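Local coordinates for putative succinylglutamate desuccinylase / aspartoacylase (Shewanella amazonensis, PDB 3FMC), which is a putative zinc-dependent hydrolase of the succinylglutamate desuccinylase/aspartoacylase family, which removes acyl groups from N-acylated amino acids, at the interface of chains A and B. Numbering follows the deposited sequence. Chains: chain A/B, Putative succinylglutamate desuccinylase / aspartoacylase.

The interface of chains A and B. Residues chain A 302, 319, 321, 332; chain B 54, 249, 251.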
ATOM      1  N   GLU A 302      -6.338 -14.734  18.550  1.00 14.02           N
ATOM      2  CA  GLU A 302      -5.464 -15.848  18.871  1.00 13.47           C
ATOM      3  C   GLU A 302      -6.125 -17.058  18.171  1.00 14.95           C
ATOM      4  O   GLU A 302      -7.310 -17.357  18.414  1.00 16.92           O
ATOM      5  CB  GLU A 302      -5.375 -16.024  20.407  1.00 14.54           C
ATOM      6  CG  GLU A 302      -4.542 -17.163  20.754  1.00 17.34           C
ATOM      7  CD  GLU A 302      -4.441 -17.333  22.275  1.00 20.65           C
ATOM      8  OE1 GLU A 302      -5.506 -17.441  22.968  1.00 23.01           O
ATOM      9  OE2 GLU A 302      -3.306 -17.502  22.703  1.00 20.17           O
ATOM     10  N   ASN A 319      -9.839 -17.149  19.865  1.00 13.86           N
ATOM     11  CA  ASN A 319     -10.117 -16.267  20.978  1.00 15.44           C
ATOM     12  C   ASN A 319     -10.047 -14.858  20.390  1.00 17.54           C
ATOM     13  O   ASN A 319      -9.031 -14.498  19.724  1.00 15.36           O
ATOM     14  CB  ASN A 319      -9.066 -16.346  22.096  1.00 17.85           C
ATOM     15  CG  ASN A 319      -9.242 -17.556  22.970  1.00 24.73           C
ATOM     16  OD1 ASN A 319     -10.380 -17.940  23.267  1.00 19.78           O
ATOM     17  ND2 ASN A 319      -8.119 -18.163  23.410  1.00 20.89           N
ATOM     18  N   LEU A 321      -9.822 -10.932  21.443  1.00 13.81           N
ATOM     19  CA  LEU A 321      -9.407 -10.072  22.526  1.00 11.72           C
ATOM     20  C   LEU A 321      -9.683  -8.605  22.220  1.00 14.40           C
ATOM     21  O   LEU A 321      -9.269  -8.061  21.166  1.00 14.54           O
ATOM     22  CB  LEU A 321      -7.910 -10.279  22.792  1.00 12.46           C
ATOM     23  CG  LEU A 321      -7.210  -9.517  23.915  1.00 13.16           C
ATOM     24  CD1 LEU A 321      -7.771  -9.990  25.303  1.00 13.02           C
ATOM     25  CD2 LEU A 321      -5.673  -9.727  23.771  1.00 12.77           C
ATOM     26  N   LEU A 332     -12.727 -10.848  26.303  1.00 16.72           N
ATOM     27  CA  LEU A 332     -12.197 -12.078  25.753  1.00 21.37           C
ATOM     28  C   LEU A 332     -13.345 -13.046  25.462  1.00 22.99           C
ATOM     29  O   LEU A 332     -13.986 -13.579  26.364  1.00 20.07           O
ATOM     30  CB  LEU A 332     -11.160 -12.685  26.700  1.00 21.08           C
ATOM     31  CG  LEU A 332     -10.390 -13.891  26.153  1.00 26.42           C
ATOM     32  CD1 LEU A 332      -9.593 -13.526  24.880  1.00 19.15           C
ATOM     33  CD2 LEU A 332      -9.457 -14.416  27.211  1.00 24.87           C
TER
ATOM     34  N   TYR B  54      -3.381  -6.829  29.025  1.00 13.59           N
ATOM     35  CA  TYR B  54      -4.533  -7.585  29.487  1.00 13.36           C
ATOM     36  C   TYR B  54      -4.133  -8.484  30.686  1.00 16.98           C
ATOM     37  O   TYR B  54      -4.746  -8.445  31.743  1.00 13.78           O
ATOM     38  CB  TYR B  54      -5.059  -8.451  28.351  1.00 13.62           C
ATOM     39  CG  TYR B  54      -6.144  -9.408  28.777  1.00 13.78           C
ATOM     40  CD1 TYR B  54      -7.445  -8.943  29.019  1.00 16.94           C
ATOM     41  CD2 TYR B  54      -5.882 -10.762  28.947  1.00 22.19           C
ATOM     42  CE1 TYR B  54      -8.430  -9.787  29.422  1.00 18.78           C
ATOM     43  CE2 TYR B  54      -6.872 -11.613  29.354  1.00 22.67           C
ATOM     44  CZ  TYR B  54      -8.146 -11.119  29.598  1.00 22.29           C
ATOM     45  OH  TYR B  54      -9.145 -11.973  29.969  1.00 26.70           O
ATOM     46  N   ILE B 249      -1.085 -12.866  18.694  1.00 14.19           N
ATOM     47  CA  ILE B 249      -1.587 -12.770  20.071  1.00 12.73           C
ATOM     48  C   ILE B 249      -1.351 -14.174  20.636  1.00 14.12           C
ATOM     49  O   ILE B 249      -1.724 -15.154  20.002  1.00 13.75           O
ATOM     50  CB  ILE B 249      -3.079 -12.482  20.131  1.00 15.90           C
ATOM     51  CG1 ILE B 249      -3.357 -11.052  19.609  1.00 11.25           C
ATOM     52  CG2 ILE B 249      -3.648 -12.664  21.579  1.00 16.69           C
ATOM     53  CD1 ILE B 249      -2.727  -9.891  20.434  1.00 10.38           C
ATOM     54  N   LEU B 251      -1.749 -15.521  24.439  1.00 12.39           N
ATOM     55  CA  LEU B 251      -2.104 -15.176  25.831  1.00 16.50           C
ATOM     56  C   LEU B 251      -1.214 -15.858  26.870  1.00 16.48           C
ATOM     57  O   LEU B 251      -0.768 -15.217  27.826  1.00 16.13           O
ATOM     58  CB  LEU B 251      -3.591 -15.420  26.089  1.00 13.79           C
ATOM     59  CG  LEU B 251      -4.505 -14.394  25.409  1.00 24.20           C
ATOM     60  CD1 LEU B 251      -5.963 -14.901  25.410  1.00 26.56           C
ATOM     61  CD2 LEU B 251      -4.361 -13.100  26.118  1.00 17.62           C
TER
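The start of helix 251-267, the loop just before it and helix 48-60 in the AstE/AspA-family zinc-hydrolase domain of one subunit meet strands 299-303, 316-321 and 332-336 of the other, part of a two-fold symmetric interface that may reflect a biological oligomer. A:Glu302 approaches the helix start in the manner of a cap: with CG anti to the backbone N (chi1 178°) and the chain extended beyond it, its carboxylate OE2 accepts a hydrogen bond from B:Leu251 N at 3.1 Å. The N-H comes from above the carboxylate plane, 52° out of it, and the helix end would probably stabilise the negative charge. From the second shell, A:Asn319 probably helps to fix the carboxylate's rotation, its amide ND2 meeting A:Glu302 OE1 at 2.7 Å, nearly straight and in the amide plane. An alanine in place of A:Glu302 would probably leave the first-turn amide of B:Leu251 without its acceptor across the interface and the amide of A:Asn319 without its mate. Beside this polar pair, A:Leu332 and B:Leu251 reach tip to tip, their CD1 methyls 3.9 Å apart. B:Tyr54 receives A:Leu321 CD1 over one ring face, 3.9 Å from the centroid and displaced toward the CG–CD1 bond. Its phenol OH lies 3.7 Å from A:Leu332 CD2, the leucine side chain running roughly perpendicular to the tyrosine. B:Ile249 CG2 packs 4.0 Å from A:Glu302 CB, while B:Ile249 O lies 3.5 Å from A:Glu302 CG.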